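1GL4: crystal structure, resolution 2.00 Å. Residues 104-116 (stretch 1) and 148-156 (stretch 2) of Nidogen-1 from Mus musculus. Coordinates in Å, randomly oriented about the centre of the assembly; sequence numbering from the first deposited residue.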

# COMPACT_ATOMS: atom_id res chain seq x y z
N PRO A 104 -3.80 -14.22 -0.82
CA PRO A 104 -4.74 -13.67 0.16
C PRO A 104 -4.12 -12.65 1.13
O PRO A 104 -4.84 -11.92 1.80
N LEU A 105 -2.80 -12.61 1.18
CA LEU A 105 -2.09 -11.74 2.12
C LEU A 105 -1.89 -10.28 1.73
O LEU A 105 -0.80 -9.72 1.90
N ALA A 106 -2.95 -9.64 1.24
CA ALA A 106 -2.89 -8.24 0.85
C ALA A 106 -2.36 -7.33 1.96
O ALA A 106 -1.74 -6.30 1.67
N PRO A 107 -2.62 -7.66 3.24
CA PRO A 107 -2.13 -6.83 4.34
C PRO A 107 -0.61 -6.63 4.37
O PRO A 107 -0.10 -5.79 5.11
N ILE A 108 0.12 -7.42 3.58
CA ILE A 108 1.56 -7.26 3.51
C ILE A 108 1.80 -5.86 2.95
O ILE A 108 2.68 -5.13 3.42
N GLY A 109 1.00 -5.48 1.96
CA GLY A 109 1.12 -4.16 1.37
C GLY A 109 0.12 -3.21 2.02
O GLY A 109 0.30 -2.00 2.02
N GLY A 110 -0.94 -3.79 2.59
CA GLY A 110 -1.97 -3.00 3.25
C GLY A 110 -1.51 -2.04 4.35
O GLY A 110 -2.19 -1.05 4.62
N ILE A 111 -0.38 -2.33 4.99
CA ILE A 111 0.12 -1.46 6.05
C ILE A 111 0.50 -0.11 5.44
O ILE A 111 0.42 0.93 6.09
N ILE A 112 0.90 -0.12 4.17
CA ILE A 112 1.27 1.12 3.49
C ILE A 112 0.01 1.94 3.21
O ILE A 112 0.05 3.17 3.19
N GLY A 113 -1.11 1.26 3.01
CA GLY A 113 -2.37 1.95 2.79
C GLY A 113 -2.80 2.62 4.08
O GLY A 113 -3.37 3.71 4.08
N TRP A 114 -2.52 1.96 5.20
CA TRP A 114 -2.84 2.50 6.52
C TRP A 114 -2.00 3.76 6.75
O TRP A 114 -2.49 4.77 7.25
N MET A 115 -0.73 3.70 6.37
CA MET A 115 0.18 4.83 6.53
C MET A 115 -0.27 6.09 5.80
O MET A 115 -0.13 7.20 6.32
N PHE A 116 -0.81 5.92 4.59
CA PHE A 116 -1.22 7.07 3.78
C PHE A 116 -2.71 7.20 3.45
O PHE A 116 -3.07 7.81 2.44
N LYS A 148 0.49 -21.06 11.70
CA LYS A 148 0.18 -19.67 11.41
C LYS A 148 1.35 -19.01 10.70
O LYS A 148 2.44 -19.59 10.61
N LEU A 149 1.13 -17.81 10.18
CA LEU A 149 2.20 -17.09 9.52
C LEU A 149 2.54 -15.86 10.37
O LEU A 149 1.65 -15.13 10.81
N VAL A 150 3.84 -15.64 10.60
CA VAL A 150 4.30 -14.51 11.38
C VAL A 150 5.01 -13.50 10.49
O VAL A 150 5.86 -13.86 9.68
N LEU A 151 4.66 -12.23 10.65
CA LEU A 151 5.25 -11.15 9.86
C LEU A 151 5.88 -10.09 10.75
O LEU A 151 5.31 -9.71 11.77
N LYS A 152 7.06 -9.62 10.36
CA LYS A 152 7.73 -8.55 11.09
C LYS A 152 8.24 -7.54 10.07
O LYS A 152 8.94 -7.89 9.13
N GLN A 153 7.85 -6.28 10.26
CA GLN A 153 8.27 -5.21 9.35
C GLN A 153 8.81 -4.01 10.12
O GLN A 153 8.22 -3.57 11.10
N GLN A 154 9.95 -3.50 9.66
CA GLN A 154 10.57 -2.34 10.29
C GLN A 154 10.63 -1.19 9.30
O GLN A 154 11.10 -1.35 8.17
N PHE A 155 10.14 -0.03 9.74
CA PHE A 155 10.12 1.17 8.91
C PHE A 155 11.12 2.15 9.53
O PHE A 155 11.04 2.45 10.72
N SER A 156 12.03 2.67 8.71
CA SER A 156 13.08 3.56 9.21
C SER A 156 13.09 4.99 8.67
O SER A 156 14.16 5.58 8.52

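The strand of stretch 2 runs alongside the helix of stretch 1, their N-to-C directions differing by 38° and their axes coming no closer than 10.8 Å. That gap is filled by side chains. The alternation of an extended strand sends the CA-to-CB bonds of Leu-149, Leu-151, Gln-153 and Phe-155 toward the helix, while Lys-148, Val-150, Lys-152, Gln-154 and Ser-156 make no contact with it.

Leu-149 opens the row. Its chi1 is t and its chi2 p, and CD2 of Leu-149 lies 3.6 Å from CD1 of Leu-105, a residue in the turn before the helix whose own CA-to-CB bond also points toward the strand (chi1 m, chi2 t). Two branched, flexible aliphatic chains meeting tip to tip can span the 10.1 Å between Leu-105 CA and Leu-149 CA.

At Leu-151 the backbones draw nearer, with 8.3 Å between Leu-151 CA and Ile-108 CA. Leu-151 (chi1 t, chi2 t) places its CD1 4.1 Å from CG1 of Ile-108. The isoleucine has chi1 m and chi2 t, and its CA-to-CB bond is directed sideways. This is a purely apolar contact, well suited to a buried site.

Gln-153 is the polar member of the row, buried like Leu-151 and Phe-155. Its CA-to-CB bond points toward the helix, and chi1 is m and chi2 t; the chain is long enough to carry its amide across to the helix. That amide end reaches the helix backbone near Ile-108 and the side chain of Ile-111, although the orientation of the amide is uncertain.

Phe-155 gives up the most surface to the other stretch, 64 Å² of the 317 Å² buried in total on both sides. Its chi1 is m and its chi2 72°, and the ring reaches into the space beside Ile-111 and Met-115, whose CA-to-CB bonds both point toward the strand. Ile-111 (chi1 t, chi2 p) brings CG2 to the ring edge, 3.8 Å from Phe-155 CZ. Met-115 (chi1 m, chi2 t, chi3 p) approaches obliquely: its SD is 3.6 Å from Phe-155 CE2, and lies 4.5 Å from the ring centroid, 48° off the ring normal. A broad aromatic ring offers surface to both residues, and the long, polarizable methionine chain can carry its sulfur across to the ring from the end of the helix.

Away from the contact, Gln-154 NE2 makes a weak hydrogen bond to Phe-155 O (3.1 Å), and Lys-148 NZ is satisfied elsewhere in the structure. Leu-149, Leu-151 and Phe-155 each make apolar contacts with stretch 1, so hydrophobic packing accounts for most of the contacts.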

# COMPACT_ATOMS: atom_id res chain seq x y z
CB PRO A 104 -5.24 -14.91 0.91
CG PRO A 104 -4.99 -16.04 -0.04
CD PRO A 104 -3.65 -15.67 -0.64
CB LEU A 105 -0.74 -12.36 2.46
CG LEU A 105 -0.80 -13.85 2.85
CD1 LEU A 105 0.61 -14.38 3.08
CD2 LEU A 105 -1.65 -14.01 4.10
CB ALA A 106 -4.27 -7.78 0.40
CB PRO A 107 -2.65 -7.55 5.58
CG PRO A 107 -3.96 -8.09 5.10
CD PRO A 107 -3.59 -8.66 3.74
CB ILE A 108 2.21 -8.31 2.57
CG1 ILE A 108 2.28 -9.67 3.28
CG2 ILE A 108 3.61 -7.87 2.16
CD1 ILE A 108 2.82 -10.79 2.40
CB ILE A 111 1.35 -2.09 6.77
CG1 ILE A 111 1.81 -1.20 7.92
CG2 ILE A 111 2.48 -2.30 5.78
CD1 ILE A 111 0.83 -1.11 9.08
CB ILE A 112 2.03 0.82 2.18
CG1 ILE A 112 3.32 0.05 2.51
CG2 ILE A 112 2.36 2.11 1.45
CD1 ILE A 112 4.12 -0.41 1.31
CB TRP A 114 -2.53 1.46 7.61
CG TRP A 114 -2.62 1.99 9.02
CD1 TRP A 114 -3.75 2.25 9.73
CD2 TRP A 114 -1.52 2.35 9.86
NE1 TRP A 114 -3.43 2.76 10.97
CE2 TRP A 114 -2.07 2.83 11.07
CE3 TRP A 114 -0.12 2.32 9.71
CZ2 TRP A 114 -1.27 3.28 12.13
CZ3 TRP A 114 0.68 2.77 10.77
CH2 TRP A 114 0.10 3.24 11.96
CB MET A 115 1.58 4.47 6.02
CG MET A 115 2.38 3.49 6.87
SD MET A 115 4.01 3.16 6.12
CE MET A 115 4.75 4.76 6.21
CB PHE A 116 -0.40 7.09 2.48
CG PHE A 116 1.09 7.22 2.71
CD1 PHE A 116 1.94 6.14 2.51
CD2 PHE A 116 1.62 8.42 3.16
CE1 PHE A 116 3.31 6.26 2.76
CE2 PHE A 116 2.99 8.55 3.41
CZ PHE A 116 3.83 7.46 3.21
CB LYS A 148 -0.11 -18.92 12.71
CG LYS A 148 1.08 -18.88 13.67
CD LYS A 148 0.70 -18.19 14.98
CE LYS A 148 1.86 -18.17 15.97
NZ LYS A 148 1.46 -17.54 17.26
CB LEU A 149 1.79 -16.63 8.12
CG LEU A 149 2.90 -15.87 7.37
CD1 LEU A 149 4.02 -16.84 7.00
CD2 LEU A 149 2.33 -15.23 6.13
CB VAL A 150 5.28 -14.95 12.50
CG1 VAL A 150 5.86 -13.73 13.19
CG2 VAL A 150 4.55 -15.83 13.50
CB LEU A 151 4.17 -10.51 8.98
CG LEU A 151 4.49 -9.20 8.24
CD1 LEU A 151 3.51 -9.04 7.09
CD2 LEU A 151 4.41 -8.01 9.18
CB LYS A 152 8.91 -9.08 11.92
CG LYS A 152 9.58 -7.98 12.75
CD LYS A 152 10.55 -8.55 13.78
CE LYS A 152 11.06 -7.45 14.70
NZ LYS A 152 11.95 -7.97 15.77
CB GLN A 153 7.09 -4.78 8.46
CG GLN A 153 6.82 -5.71 7.27
CD GLN A 153 5.52 -5.39 6.54
OE1 GLN A 153 5.40 -5.60 5.33
NE2 GLN A 153 4.53 -4.90 7.28
CB GLN A 154 11.99 -2.69 10.76
CG GLN A 154 12.74 -1.53 11.40
CD GLN A 154 12.07 -1.01 12.67
OE1 GLN A 154 11.69 -1.79 13.54
NE2 GLN A 154 11.93 0.31 12.77
CB PHE A 155 8.72 1.78 8.88
CG PHE A 155 7.67 0.85 8.30
CD1 PHE A 155 7.24 -0.27 9.01
CD2 PHE A 155 7.13 1.10 7.05
CE1 PHE A 155 6.27 -1.12 8.48
CE2 PHE A 155 6.16 0.26 6.51
CZ PHE A 155 5.73 -0.86 7.22
CB SER A 156 14.44 2.92 8.94
OG SER A 156 14.44 1.55 9.33